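Local coordinates for uncharacterized protein (Thermus thermophilus HB8, PDB 6SCE) that probably acts as a CRISPR defence DNA nuclease of type III systems, switched on by cyclic oligoadenylate, at residues A[32-37]-A[60-65]; A[287-292]-A[314-319]; A[585-590]-A[603-608]; A[161-166]-A[266-271]. All blocks are in the same frame, centred on the assembly; numbering follows the deposited sequence. Where two conformers were deposited one is given.

Contact 1 of 4, residues A[32-37]-A[60-65]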
loop_
_atom_site.group_PDB
_atom_site.type_symbol
_atom_site.label_atom_id
_atom_site.label_comp_id
_atom_site.label_asym_id
_atom_site.label_seq_id
_atom_site.Cartn_x
_atom_site.Cartn_y
_atom_site.Cartn_z
ATOM N N ALA A 32 -0.652 -34.955 -6.504
ATOM C CA ALA A 32 -1.251 -35.406 -7.764
ATOM C C ALA A 32 -1.355 -34.260 -8.747
ATOM O O ALA A 32 -1.133 -34.425 -9.949
ATOM C CB ALA A 32 -2.631 -36.029 -7.514
ATOM N N LYS A 33 -1.698 -33.074 -8.243
ATOM C CA LYS A 33 -1.825 -31.913 -9.102
ATOM C C LYS A 33 -2.058 -30.693 -8.219
ATOM O O LYS A 33 -2.320 -30.833 -7.035
ATOM C CB LYS A 33 -3.000 -32.047 -10.080
ATOM C CG LYS A 33 -4.351 -32.183 -9.399
ATOM C CD LYS A 33 -5.499 -32.115 -10.396
ATOM C CE LYS A 33 -6.824 -32.274 -9.665
ATOM N NZ LYS A 33 -7.973 -32.146 -10.600
ATOM N N ALA A 34 -1.943 -29.528 -8.809
ATOM C CA ALA A 34 -2.205 -28.290 -8.067
ATOM C C ALA A 34 -3.285 -27.562 -8.823
ATOM O O ALA A 34 -3.287 -27.555 -10.040
ATOM C CB ALA A 34 -0.958 -27.434 -7.987
ATOM N N VAL A 35 -4.215 -26.970 -8.089
ATOM C CA VAL A 35 -5.252 -26.166 -8.683
ATOM C C VAL A 35 -5.100 -24.750 -8.127
ATOM O O VAL A 35 -5.120 -24.563 -6.915
ATOM C CB VAL A 35 -6.662 -26.711 -8.330
ATOM C CG1 VAL A 35 -7.743 -25.879 -8.993
ATOM C CG2 VAL A 35 -6.823 -28.177 -8.732
ATOM N N PHE A 36 -4.978 -23.786 -9.011
ATOM C CA PHE A 36 -4.822 -22.406 -8.616
ATOM C C PHE A 36 -6.075 -21.604 -8.920
ATOM O O PHE A 36 -6.524 -21.562 -10.049
ATOM C CB PHE A 36 -3.642 -21.798 -9.318
ATOM C CG PHE A 36 -2.358 -22.435 -8.908
ATOM C CD1 PHE A 36 -1.833 -22.191 -7.654
ATOM C CD2 PHE A 36 -1.749 -23.366 -9.722
ATOM C CE1 PHE A 36 -0.657 -22.820 -7.237
ATOM C CE2 PHE A 36 -0.587 -24.005 -9.317
ATOM C CZ PHE A 36 -0.042 -23.748 -8.076
ATOM N N TYR A 37 -6.598 -20.958 -7.906
ATOM C CA TYR A 37 -7.748 -20.057 -8.066
ATOM C C TYR A 37 -7.166 -18.672 -8.185
ATOM O O TYR A 37 -6.809 -18.007 -7.186
ATOM C CB TYR A 37 -8.702 -20.244 -6.894
ATOM C CG TYR A 37 -9.139 -21.674 -6.745
ATOM C CD1 TYR A 37 -10.190 -22.202 -7.504
ATOM C CD2 TYR A 37 -8.479 -22.533 -5.872
ATOM C CE1 TYR A 37 -10.569 -23.537 -7.368
ATOM C CE2 TYR A 37 -8.857 -23.847 -5.739
ATOM C CZ TYR A 37 -9.882 -24.345 -6.492
ATOM O OH TYR A 37 -10.189 -25.644 -6.348
ATOM N N LYS A 60 9.038 -29.347 -11.806
ATOM C CA LYS A 60 8.830 -30.149 -10.645
ATOM C C LYS A 60 7.958 -31.387 -10.935
ATOM O O LYS A 60 7.723 -32.190 -10.032
ATOM C CB LYS A 60 8.202 -29.316 -9.522
ATOM C CG LYS A 60 9.186 -28.339 -8.883
ATOM C CD LYS A 60 8.527 -27.433 -7.847
ATOM C CE LYS A 60 7.856 -28.206 -6.741
ATOM N NZ LYS A 60 8.766 -29.114 -5.987
ATOM N N GLY A 61 7.474 -31.520 -12.160
ATOM C CA GLY A 61 6.573 -32.609 -12.517
ATOM C C GLY A 61 5.188 -32.455 -11.921
ATOM O O GLY A 61 4.465 -33.440 -11.756
ATOM N N VAL A 62 4.810 -31.220 -11.585
ATOM C CA VAL A 62 3.513 -30.972 -10.961
ATOM C C VAL A 62 2.553 -30.475 -12.016
ATOM O O VAL A 62 2.726 -29.379 -12.589
ATOM C CB VAL A 62 3.616 -29.973 -9.792
ATOM C CG1 VAL A 62 2.252 -29.676 -9.173
ATOM C CG2 VAL A 62 4.537 -30.528 -8.724
ATOM N N LEU A 63 1.547 -31.294 -12.310
ATOM C CA LEU A 63 0.475 -30.871 -13.202
ATOM C C LEU A 63 -0.358 -29.781 -12.496
ATOM O O LEU A 63 -0.611 -29.907 -11.327
ATOM C CB LEU A 63 -0.424 -32.057 -13.518
ATOM C CG LEU A 63 0.260 -33.205 -14.285
ATOM C CD1 LEU A 63 -0.664 -34.416 -14.357
ATOM C CD2 LEU A 63 0.644 -32.703 -15.673
ATOM N N TYR A 64 -0.766 -28.744 -13.200
ATOM C CA TYR A 64 -1.561 -27.691 -12.572
ATOM C C TYR A 64 -2.674 -27.232 -13.509
ATOM O O TYR A 64 -2.619 -27.430 -14.718
ATOM C CB TYR A 64 -0.670 -26.486 -12.163
ATOM C CG TYR A 64 -0.060 -25.774 -13.354
ATOM C CD1 TYR A 64 1.133 -26.200 -13.886
ATOM C CD2 TYR A 64 -0.711 -24.716 -13.979
ATOM C CE1 TYR A 64 1.664 -25.605 -14.997
ATOM C CE2 TYR A 64 -0.179 -24.115 -15.105
ATOM C CZ TYR A 64 1.005 -24.563 -15.590
ATOM O OH TYR A 64 1.563 -23.998 -16.675
ATOM N N GLU A 65 -3.664 -26.583 -12.930
ATOM C CA GLU A 65 -4.686 -25.895 -13.694
ATOM C C GLU A 65 -5.090 -24.642 -12.949
ATOM O O GLU A 65 -4.817 -24.546 -11.762
ATOM C CB GLU A 65 -5.897 -26.790 -13.906
ATOM C CG GLU A 65 -6.520 -27.306 -12.637
ATOM C CD GLU A 65 -7.532 -28.405 -12.920
ATOM O OE1 GLU A 65 -8.592 -28.090 -13.512
ATOM O OE2 GLU A 65 -7.260 -29.570 -12.573
HETATM O O HOH W 1 1.312 -33.916 -10.926
#

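Contact 2 of 4, residues A[287-292]-A[314-319]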
loop_
_atom_site.group_PDB
_atom_site.type_symbol
_atom_site.label_atom_id
_atom_site.label_comp_id
_atom_site.label_asym_id
_atom_site.label_seq_id
_atom_site.Cartn_x
_atom_site.Cartn_y
_atom_site.Cartn_z
ATOM N N LEU A 287 -14.960 -3.755 27.291
ATOM C CA LEU A 287 -16.226 -4.114 26.663
ATOM C C LEU A 287 -16.880 -2.855 26.116
ATOM O O LEU A 287 -16.634 -1.756 26.625
ATOM C CB LEU A 287 -17.163 -4.843 27.648
ATOM C CG LEU A 287 -16.696 -6.237 28.102
ATOM C CD1 LEU A 287 -17.764 -6.926 28.937
ATOM C CD2 LEU A 287 -16.321 -7.129 26.914
ATOM N N PRO A 288 -17.632 -2.990 25.018
ATOM C CA PRO A 288 -18.245 -1.840 24.406
ATOM C C PRO A 288 -19.439 -1.346 25.208
ATOM O O PRO A 288 -20.158 -2.150 25.788
ATOM C CB PRO A 288 -18.716 -2.374 23.057
ATOM C CG PRO A 288 -18.927 -3.818 23.285
ATOM C CD PRO A 288 -17.860 -4.214 24.243
ATOM N N GLN A 289 -19.623 -0.038 25.226
ATOM C CA GLN A 289 -20.754 0.590 25.913
ATOM C C GLN A 289 -21.764 1.212 24.960
ATOM O O GLN A 289 -22.905 1.455 25.345
ATOM C CB GLN A 289 -20.239 1.653 26.874
ATOM C CG GLN A 289 -19.393 1.064 27.980
ATOM C CD GLN A 289 -19.272 1.990 29.156
ATOM O OE1 GLN A 289 -19.894 1.763 30.198
ATOM N NE2 GLN A 289 -18.486 3.057 28.996
ATOM N N GLU A 290 -21.366 1.430 23.711
ATOM C CA GLU A 290 -22.118 2.265 22.791
ATOM C C GLU A 290 -21.885 1.767 21.365
ATOM O O GLU A 290 -20.759 1.467 21.008
ATOM C CB GLU A 290 -21.584 3.685 22.930
ATOM C CG GLU A 290 -22.599 4.785 22.743
ATOM C CD GLU A 290 -22.030 6.151 23.067
ATOM O OE1 GLU A 290 -20.819 6.254 23.368
ATOM O OE2 GLU A 290 -22.806 7.121 23.019
ATOM N N GLY A 291 -22.944 1.651 20.576
ATOM C CA GLY A 291 -22.839 1.277 19.177
ATOM C C GLY A 291 -23.097 2.450 18.256
ATOM O O GLY A 291 -23.559 3.499 18.719
ATOM N N PRO A 292 -22.816 2.306 16.958
ATOM C CA PRO A 292 -22.185 1.111 16.367
ATOM C C PRO A 292 -20.698 0.963 16.717
ATOM O O PRO A 292 -20.033 1.934 17.118
ATOM C CB PRO A 292 -22.311 1.358 14.857
ATOM C CG PRO A 292 -23.287 2.462 14.694
ATOM C CD PRO A 292 -23.204 3.285 15.932
ATOM N N PRO A 314 -19.046 4.634 13.414
ATOM C CA PRO A 314 -18.960 4.065 14.733
ATOM C C PRO A 314 -18.870 5.087 15.865
ATOM O O PRO A 314 -18.350 6.191 15.663
ATOM C CB PRO A 314 -17.639 3.288 14.668
ATOM C CG PRO A 314 -16.805 4.097 13.745
ATOM C CD PRO A 314 -17.764 4.548 12.695
ATOM N N ARG A 315 -19.359 4.675 17.034
ATOM C CA ARG A 315 -19.145 5.409 18.270
ATOM C C ARG A 315 -17.928 4.853 19.023
ATOM O O ARG A 315 -17.310 5.565 19.797
ATOM C CB ARG A 315 -20.409 5.379 19.141
ATOM C CG ARG A 315 -21.618 6.053 18.494
ATOM C CD ARG A 315 -22.725 6.325 19.512
ATOM N NE ARG A 315 -23.746 7.263 19.044
ATOM C CZ ARG A 315 -24.841 6.917 18.375
ATOM N NH1 ARG A 315 -25.067 5.649 18.075
ATOM N NH2 ARG A 315 -25.717 7.847 18.006
ATOM N N GLU A 316 -17.591 3.579 18.796
ATOM C CA GLU A 316 -16.391 2.961 19.357
ATOM C C GLU A 316 -15.681 2.152 18.261
ATOM O O GLU A 316 -16.330 1.489 17.448
ATOM C CB GLU A 316 -16.711 2.020 20.528
ATOM C CG GLU A 316 -17.491 2.670 21.662
ATOM C CD GLU A 316 -17.405 1.926 22.978
ATOM O OE1 GLU A 316 -16.335 1.390 23.336
ATOM O OE2 GLU A 316 -18.424 1.901 23.684
ATOM N N VAL A 317 -14.363 2.236 18.254
ATOM C CA VAL A 317 -13.558 1.524 17.298
ATOM C C VAL A 317 -12.514 0.732 18.054
ATOM O O VAL A 317 -11.939 1.204 19.033
ATOM C CB VAL A 317 -12.955 2.461 16.231
ATOM C CG1 VAL A 317 -12.039 3.503 16.843
ATOM C CG2 VAL A 317 -12.201 1.651 15.187
ATOM N N TYR A 318 -12.297 -0.492 17.614
ATOM C CA TYR A 318 -11.287 -1.353 18.193
ATOM C C TYR A 318 -10.266 -1.626 17.120
ATOM O O TYR A 318 -10.647 -2.114 16.068
ATOM C CB TYR A 318 -11.900 -2.669 18.629
ATOM C CG TYR A 318 -12.832 -2.549 19.827
ATOM C CD1 TYR A 318 -14.127 -2.094 19.673
ATOM C CD2 TYR A 318 -12.410 -2.927 21.105
ATOM C CE1 TYR A 318 -14.988 -1.993 20.765
ATOM C CE2 TYR A 318 -13.253 -2.818 22.198
ATOM C CZ TYR A 318 -14.539 -2.351 22.031
ATOM O OH TYR A 318 -15.404 -2.257 23.116
ATOM N N LEU A 319 -9.018 -1.250 17.374
ATOM C CA LEU A 319 -7.941 -1.290 16.402
ATOM C C LEU A 319 -6.826 -2.189 16.904
ATOM O O LEU A 319 -6.302 -1.961 17.991
ATOM C CB LEU A 319 -7.397 0.116 16.136
ATOM C CG LEU A 319 -8.358 1.159 15.599
ATOM C CD1 LEU A 319 -7.735 2.536 15.530
ATOM C CD2 LEU A 319 -8.871 0.712 14.226
HETATM O O HOH W 2 -16.161 0.839 25.977
HETATM O O HOH W 3 -18.355 7.551 21.713
#

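Contact 3 of 4, residues A[585-590]-A[603-608]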
loop_
_atom_site.group_PDB
_atom_site.type_symbol
_atom_site.label_atom_id
_atom_site.label_comp_id
_atom_site.label_asym_id
_atom_site.label_seq_id
_atom_site.Cartn_x
_atom_site.Cartn_y
_atom_site.Cartn_z
ATOM N N GLY A 585 -1.711 10.047 -9.612
ATOM C CA GLY A 585 -1.189 11.406 -9.692
ATOM C C GLY A 585 -1.690 12.016 -10.996
ATOM O O GLY A 585 -1.590 11.390 -12.041
ATOM N N LEU A 586 -2.255 13.211 -10.916
ATOM C CA LEU A 586 -2.701 13.922 -12.109
ATOM C C LEU A 586 -1.619 14.942 -12.460
ATOM O O LEU A 586 -1.293 15.804 -11.656
ATOM C CB LEU A 586 -4.030 14.602 -11.854
ATOM C CG LEU A 586 -4.653 15.289 -13.076
ATOM C CD1 LEU A 586 -5.029 14.262 -14.123
ATOM C CD2 LEU A 586 -5.857 16.112 -12.634
HETATM N N MSE A 587 -1.060 14.812 -13.655
HETATM C CA MSE A 587 0.061 15.641 -14.081
HETATM C C MSE A 587 -0.479 16.532 -15.169
HETATM O O MSE A 587 -0.877 16.037 -16.223
HETATM C CB MSE A 587 1.187 14.753 -14.614
HETATM C CG MSE A 587 1.456 13.521 -13.755
HETATM SE SE MSE A 587 2.391 14.096 -12.127
HETATM C CE MSE A 587 4.185 14.350 -12.877
ATOM N N VAL A 588 -0.538 17.838 -14.911
ATOM C CA VAL A 588 -1.151 18.796 -15.856
ATOM C C VAL A 588 -0.141 19.853 -16.297
ATOM O O VAL A 588 0.457 20.564 -15.459
ATOM C CB VAL A 588 -2.362 19.549 -15.248
ATOM C CG1 VAL A 588 -3.040 20.445 -16.305
ATOM C CG2 VAL A 588 -3.370 18.571 -14.669
ATOM N N ALA A 589 0.036 19.959 -17.610
ATOM C CA ALA A 589 0.892 20.988 -18.206
ATOM C C ALA A 589 0.049 22.052 -18.904
ATOM O O ALA A 589 -0.949 21.743 -19.545
ATOM C CB ALA A 589 1.855 20.365 -19.203
ATOM N N ARG A 590 0.452 23.311 -18.778
ATOM C CA ARG A 590 -0.130 24.374 -19.603
ATOM C C ARG A 590 0.056 24.019 -21.077
ATOM O O ARG A 590 -0.913 24.002 -21.844
ATOM C CB ARG A 590 0.534 25.717 -19.297
ATOM C CG ARG A 590 -0.175 26.901 -19.925
ATOM C CD ARG A 590 0.718 28.133 -19.978
ATOM N NE ARG A 590 0.321 28.999 -21.085
ATOM C CZ ARG A 590 0.776 28.914 -22.335
ATOM N NH1 ARG A 590 0.324 29.770 -23.247
ATOM N NH2 ARG A 590 1.673 27.998 -22.687
ATOM N N LEU A 603 0.249 7.388 -12.817
ATOM C CA LEU A 603 0.098 8.813 -13.177
ATOM C C LEU A 603 -0.727 8.973 -14.449
ATOM O O LEU A 603 -0.743 8.075 -15.284
ATOM C CB LEU A 603 1.452 9.473 -13.351
ATOM C CG LEU A 603 2.443 9.283 -12.204
ATOM C CD1 LEU A 603 3.781 9.923 -12.551
ATOM C CD2 LEU A 603 1.887 9.878 -10.918
ATOM N N VAL A 604 -1.431 10.099 -14.552
ATOM C CA VAL A 604 -2.249 10.449 -15.717
ATOM C C VAL A 604 -1.752 11.828 -16.182
ATOM O O VAL A 604 -1.552 12.727 -15.366
ATOM C CB VAL A 604 -3.754 10.506 -15.355
ATOM C CG1 VAL A 604 -4.602 11.015 -16.519
ATOM C CG2 VAL A 604 -4.249 9.141 -14.905
ATOM N N TYR A 605 -1.510 11.965 -17.483
ATOM C CA TYR A 605 -0.920 13.177 -18.045
ATOM C C TYR A 605 -1.952 13.941 -18.860
ATOM O O TYR A 605 -2.597 13.369 -19.746
ATOM C CB TYR A 605 0.256 12.814 -18.935
ATOM C CG TYR A 605 1.437 12.327 -18.147
ATOM C CD1 TYR A 605 1.577 10.981 -17.821
ATOM C CD2 TYR A 605 2.401 13.209 -17.709
ATOM C CE1 TYR A 605 2.670 10.539 -17.094
ATOM C CE2 TYR A 605 3.490 12.779 -16.985
ATOM C CZ TYR A 605 3.620 11.444 -16.677
ATOM O OH TYR A 605 4.715 11.042 -15.952
HETATM N N MSE A 606 -2.109 15.227 -18.552
HETATM C CA MSE A 606 -3.063 16.080 -19.266
HETATM C C MSE A 606 -2.452 17.412 -19.596
HETATM O O MSE A 606 -1.411 17.805 -19.041
HETATM C CB MSE A 606 -4.303 16.319 -18.413
HETATM C CG MSE A 606 -5.009 15.013 -18.075
HETATM SE SE MSE A 606 -6.678 15.420 -17.165
HETATM C CE MSE A 606 -7.880 15.679 -18.728
ATOM N N ALA A 607 -3.100 18.135 -20.509
ATOM C CA ALA A 607 -2.602 19.441 -20.914
ATOM C C ALA A 607 -3.708 20.371 -21.415
ATOM O O ALA A 607 -4.680 19.933 -22.034
ATOM C CB ALA A 607 -1.518 19.283 -21.968
ATOM N N LEU A 608 -3.546 21.657 -21.116
ATOM C CA LEU A 608 -4.466 22.685 -21.592
ATOM C C LEU A 608 -4.353 22.791 -23.115
ATOM O O LEU A 608 -5.370 22.797 -23.819
ATOM C CB LEU A 608 -4.207 24.029 -20.904
ATOM C CG LEU A 608 -4.945 24.239 -19.580
ATOM C CD1 LEU A 608 -4.609 23.146 -18.574
ATOM C CD2 LEU A 608 -4.628 25.604 -18.986
#

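Contact 4 of 4, residues A[161-166]-A[266-271]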
loop_
_atom_site.group_PDB
_atom_site.type_symbol
_atom_site.label_atom_id
_atom_site.label_comp_id
_atom_site.label_asym_id
_atom_site.label_seq_id
_atom_site.Cartn_x
_atom_site.Cartn_y
_atom_site.Cartn_z
ATOM N N PRO A 161 25.850 -9.022 3.003
ATOM C CA PRO A 161 26.301 -7.974 3.907
ATOM C C PRO A 161 26.458 -8.497 5.323
ATOM O O PRO A 161 25.665 -9.333 5.807
ATOM C CB PRO A 161 25.191 -6.900 3.817
ATOM C CG PRO A 161 24.476 -7.167 2.524
ATOM C CD PRO A 161 24.631 -8.636 2.251
ATOM N N GLY A 162 27.506 -8.021 6.000
ATOM C CA GLY A 162 27.807 -8.513 7.320
ATOM C C GLY A 162 26.712 -8.199 8.309
ATOM O O GLY A 162 26.609 -8.864 9.317
ATOM N N ALA A 163 25.875 -7.199 8.017
ATOM C CA ALA A 163 24.806 -6.805 8.927
ATOM C C ALA A 163 23.674 -7.855 9.101
ATOM O O ALA A 163 22.938 -7.808 10.073
ATOM C CB ALA A 163 24.230 -5.474 8.500
ATOM N N PHE A 164 23.544 -8.774 8.163
ATOM C CA PHE A 164 22.555 -9.850 8.252
ATOM C C PHE A 164 23.008 -10.954 9.210
ATOM O O PHE A 164 24.213 -11.218 9.332
ATOM C CB PHE A 164 22.301 -10.470 6.867
ATOM C CG PHE A 164 21.352 -9.677 6.006
ATOM C CD1 PHE A 164 21.816 -8.653 5.214
ATOM C CD2 PHE A 164 19.983 -9.937 6.012
ATOM C CE1 PHE A 164 20.947 -7.915 4.428
ATOM C CE2 PHE A 164 19.120 -9.203 5.234
ATOM C CZ PHE A 164 19.596 -8.193 4.443
ATOM N N PRO A 165 22.046 -11.639 9.856
ATOM C CA PRO A 165 22.423 -12.797 10.637
ATOM C C PRO A 165 22.987 -13.910 9.770
ATOM O O PRO A 165 22.889 -13.860 8.533
ATOM C CB PRO A 165 21.103 -13.221 11.303
ATOM C CG PRO A 165 20.244 -12.024 11.249
ATOM C CD PRO A 165 20.598 -11.396 9.939
ATOM N N PRO A 166 23.628 -14.905 10.411
ATOM C CA PRO A 166 24.228 -16.013 9.670
ATOM C C PRO A 166 23.208 -16.732 8.792
ATOM O O PRO A 166 22.051 -16.868 9.175
ATOM C CB PRO A 166 24.737 -16.955 10.785
ATOM C CG PRO A 166 24.968 -16.060 11.963
ATOM C CD PRO A 166 23.914 -14.978 11.863
ATOM N N ARG A 266 25.390 -1.214 13.300
ATOM C CA ARG A 266 24.691 -2.252 14.065
ATOM C C ARG A 266 24.211 -3.442 13.226
ATOM O O ARG A 266 23.962 -3.306 12.032
ATOM C CB ARG A 266 23.514 -1.635 14.810
ATOM C CG ARG A 266 23.918 -0.552 15.806
ATOM C CD ARG A 266 22.721 0.289 16.221
ATOM N NE ARG A 266 21.776 -0.480 17.025
ATOM C CZ ARG A 266 21.868 -0.658 18.344
ATOM N NH1 ARG A 266 22.871 -0.117 19.040
ATOM N NH2 ARG A 266 20.954 -1.379 18.978
ATOM N N PRO A 267 24.095 -4.623 13.852
ATOM C CA PRO A 267 23.502 -5.754 13.144
ATOM C C PRO A 267 22.035 -5.481 12.867
ATOM O O PRO A 267 21.348 -4.810 13.677
ATOM C CB PRO A 267 23.624 -6.915 14.143
ATOM C CG PRO A 267 24.544 -6.432 15.236
ATOM C CD PRO A 267 24.377 -4.952 15.255
ATOM N N LEU A 268 21.531 -6.020 11.759
ATOM C CA LEU A 268 20.133 -5.793 11.433
ATOM C C LEU A 268 19.219 -6.356 12.497
ATOM O O LEU A 268 18.164 -5.788 12.730
ATOM C CB LEU A 268 19.757 -6.403 10.105
ATOM C CG LEU A 268 20.286 -5.733 8.867
ATOM C CD1 LEU A 268 19.784 -6.539 7.667
ATOM C CD2 LEU A 268 19.841 -4.267 8.799
ATOM N N GLU A 269 19.598 -7.470 13.124
ATOM C CA GLU A 269 18.781 -8.055 14.218
ATOM C C GLU A 269 18.468 -7.044 15.332
ATOM O O GLU A 269 17.374 -7.048 15.905
ATOM C CB GLU A 269 19.466 -9.279 14.832
ATOM N N GLU A 270 19.429 -6.184 15.648
ATOM C CA GLU A 270 19.243 -5.175 16.693
ATOM C C GLU A 270 18.355 -4.056 16.223
ATOM O O GLU A 270 17.537 -3.534 16.981
ATOM C CB GLU A 270 20.591 -4.577 17.132
ATOM C CG GLU A 270 21.460 -5.510 17.951
ATOM C CD GLU A 270 22.776 -4.859 18.402
ATOM O OE1 GLU A 270 23.672 -5.622 18.826
ATOM O OE2 GLU A 270 22.923 -3.606 18.305
ATOM N N GLU A 271 18.512 -3.671 14.962
ATOM C CA GLU A 271 17.677 -2.612 14.397
ATOM C C GLU A 271 16.201 -3.057 14.334
ATOM O O GLU A 271 15.288 -2.255 14.553
ATOM C CB GLU A 271 18.179 -2.235 12.994
ATOM C CG GLU A 271 19.575 -1.643 12.966
ATOM C CD GLU A 271 19.640 -0.305 13.667
ATOM O OE1 GLU A 271 19.388 0.714 13.027
ATOM O OE2 GLU A 271 19.956 -0.279 14.880
HETATM O O HOH W 4 21.778 -9.107 12.205
#

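Contact 1 of 4, residues A[32-37]-A[60-65]
Three backbone hydrogen bonds zip these two parallel strands together. Ala34 N reaches Leu63 O at 2.9 Å, Glu65 N donates to Ala34 O, and Phe36 N meets Glu65 O almost head-on, at 173° on the hydrogen. Ala34 therefore pairs with Tyr64 on one face of the sheet and Val35 with Glu65 on the other. On the Val35 face, Glu65 CG lies alongside the valine, 4.0 Å from Val35 CG2. Beyond it the carboxylate reaches across to a salt bridge whose hydrogen bond is weak, Lys33 NZ to Glu65 OE2 at 3.3 Å. Both chains run extended beyond CG and cross obliquely, so their charged ends meet. On the Ala34 face, Ala34 CB touches Val62 CG1, while the edge of the Phe36 ring brings CE2 to 3.8 Å from Tyr64 CB. A water that accepts from Leu63 N sits beside Ala32 O, where the strands have yet to pair. Further out, Arg67 holds the other Glu65 oxygen, OE1. Strand 33-38, helix 44-59 and strand 64-67 form a beta-alpha-beta unit: Phe53, Phe54 and Leu57 of the helix pack on the Phe36-Tyr64 face, strand 5-10 lies on the far side of 33-38, and 64-67 is the edge strand on this side of the sheet.

Contact 2 of 4, residues A[287-292]-A[314-319]
The tight part of this contact is the carboxylate of Glu316, which reaches from strand 316-321 to the loop at 288-290. That loop leads into strand 293-297, parallel neighbour of 316-321 in a seven-stranded sheet consistent with a CARF domain. Glu316 CG lies anti to its own carbonyl carbon and the chain runs out extended, so OE2 takes the N-H of Gln289 at 2.8 Å, arriving from above the carboxylate plane. The N-H of Glu290 adds a weak, bent bond to the same OE2. OE1 accepts from a water that also donates to Leu287 O, and His344 NE2 is also hydrogen-bonded to OE1. Next door the Tyr318 hydroxyl, hydrogen-bonded to Pro286 O, presses on the Pro288 ring, its OH 3.3 Å from Pro288 CB. Past the cis peptide before Pro292, Pro292 O accepts from Arg315 N at 2.8 Å. The outer side is looser. Arg315, modelled in two conformers, turns its guanidinium edge-on to Gly291, NH1 bonding to a lone pair of Gly291 O at 2.7 Å. Glu290 crosses it at about a right angle, CG 3.6 Å from Arg315 CD. An alanine in place of Glu316 would remove the acceptor of the Gln289 and Glu290 N-H groups and would probably loosen the loop. Two N-H donors on OE2, with Arg342 a long, weak ion pair away, would probably favour a charged carboxylate at Glu316.

Contact 3 of 4, residues A[585-590]-A[603-608]
With CG anti to its carbonyl carbon (chi1 -44°) and bends at the next two torsions, Met587 brings its CG over one face of the Tyr605 ring, whose own CG takes the same position. The two strands are parallel neighbours in the mixed sheet of the C-terminal domain. Strand 584-592 also pairs with 551-558, where Glu556 and Lys558 have the E-x-K spacing of the PD-(D/E)xK nucleases, so this is probably the core sheet of the nuclease fold. Five backbone bonds tie the pair in register, from Val604 N with Gly585 O at 2.8 Å to Leu608 N with Ala589 O at 3.0 Å. Met587 is gripped at both ends, its N-H given to Val604 O at 2.7 Å and its O accepting from Met606 N. On the face shared by Met587, Leu603 and Tyr605, Met587 CG is offset toward the ring's rim, in a CH-pi contact 4.2 Å from the centroid. Leu603 CD2 comes to 3.6 Å from Gly585 CA, where a CB would collide with it as placed. Helix 561-579 covers this face, through Ala568 and Met571. The other face carries Leu586, Val588, Val604 and Met606, and helices 499-513 and 623-627 pack on it. There Val588 CG1 meets Leu608 CD1 at 3.9 Å. Met587 and Met606 are both selenomethionine, and Leu586 CD1 crosses obliquely to within 3.6 Å of Met606 SE.

Contact 4 of 4, residues A[161-166]-A[266-271]
A single methyl group sits almost dead centre over an aromatic ring here: Leu268 CD1 lies 3.5 Å from the centroid of Phe164, only 5° off the ring normal. All six ring carbons are nearly equidistant from it, a textbook CH-pi contact over the face. Leucine and phenylalanine lie side by side and point the same way, each with CG anti to its carbonyl carbon. Leu268 CG also touches Ala163 CB at 4.0 Å. The contact joins the loop between strands 156-158 and 169-172 to the helix after strand 260-262; 156-158 and 260-262 are the outermost strands of one six-stranded sheet. Phe164 ends a type I turn from Pro161, closed by its N-H to Pro161 O, and its ring also meets Tyr189 edge-to-face. A serine in place of Phe164 would take away the ring under Leu268 CD1 and would probably loosen the turn's hold on the helix start and the packing against Tyr189. Just after Pro267 at the N-cap, Leu268 N donates to a lone pair of Ala163 O at 2.8 Å, nearly straight at 170°. A water donates to the same oxygen and accepts from Glu269 N at 2.9 Å. So two N-H groups at the helix start are satisfied from outside the helix, one directly and one through water, and the helix end probably polarises the Ala163 carbonyl.

How the contacts relate
Along the chain the order is contact 1, contact 4, contact 2, contact 3, each closing before the next opens, and each belongs to a different beta sheet region. Contacts 1 and 2 lie in two sheets with the same strand order, 3-2-1-4-5-6-7, consistent with a pair of CARF domains. Contact 4 joins a loop of the six-stranded sheet between them to the helix after that sheet's last strand, and contact 3 lies in the C-terminal sheet, probably that of the nuclease domain. Centres are about 38 to 45 Å apart and none touch, so the four describe separate modules. Contact 1 approaches the bound nucleic acid most closely, at about 8 Å between nearest atoms.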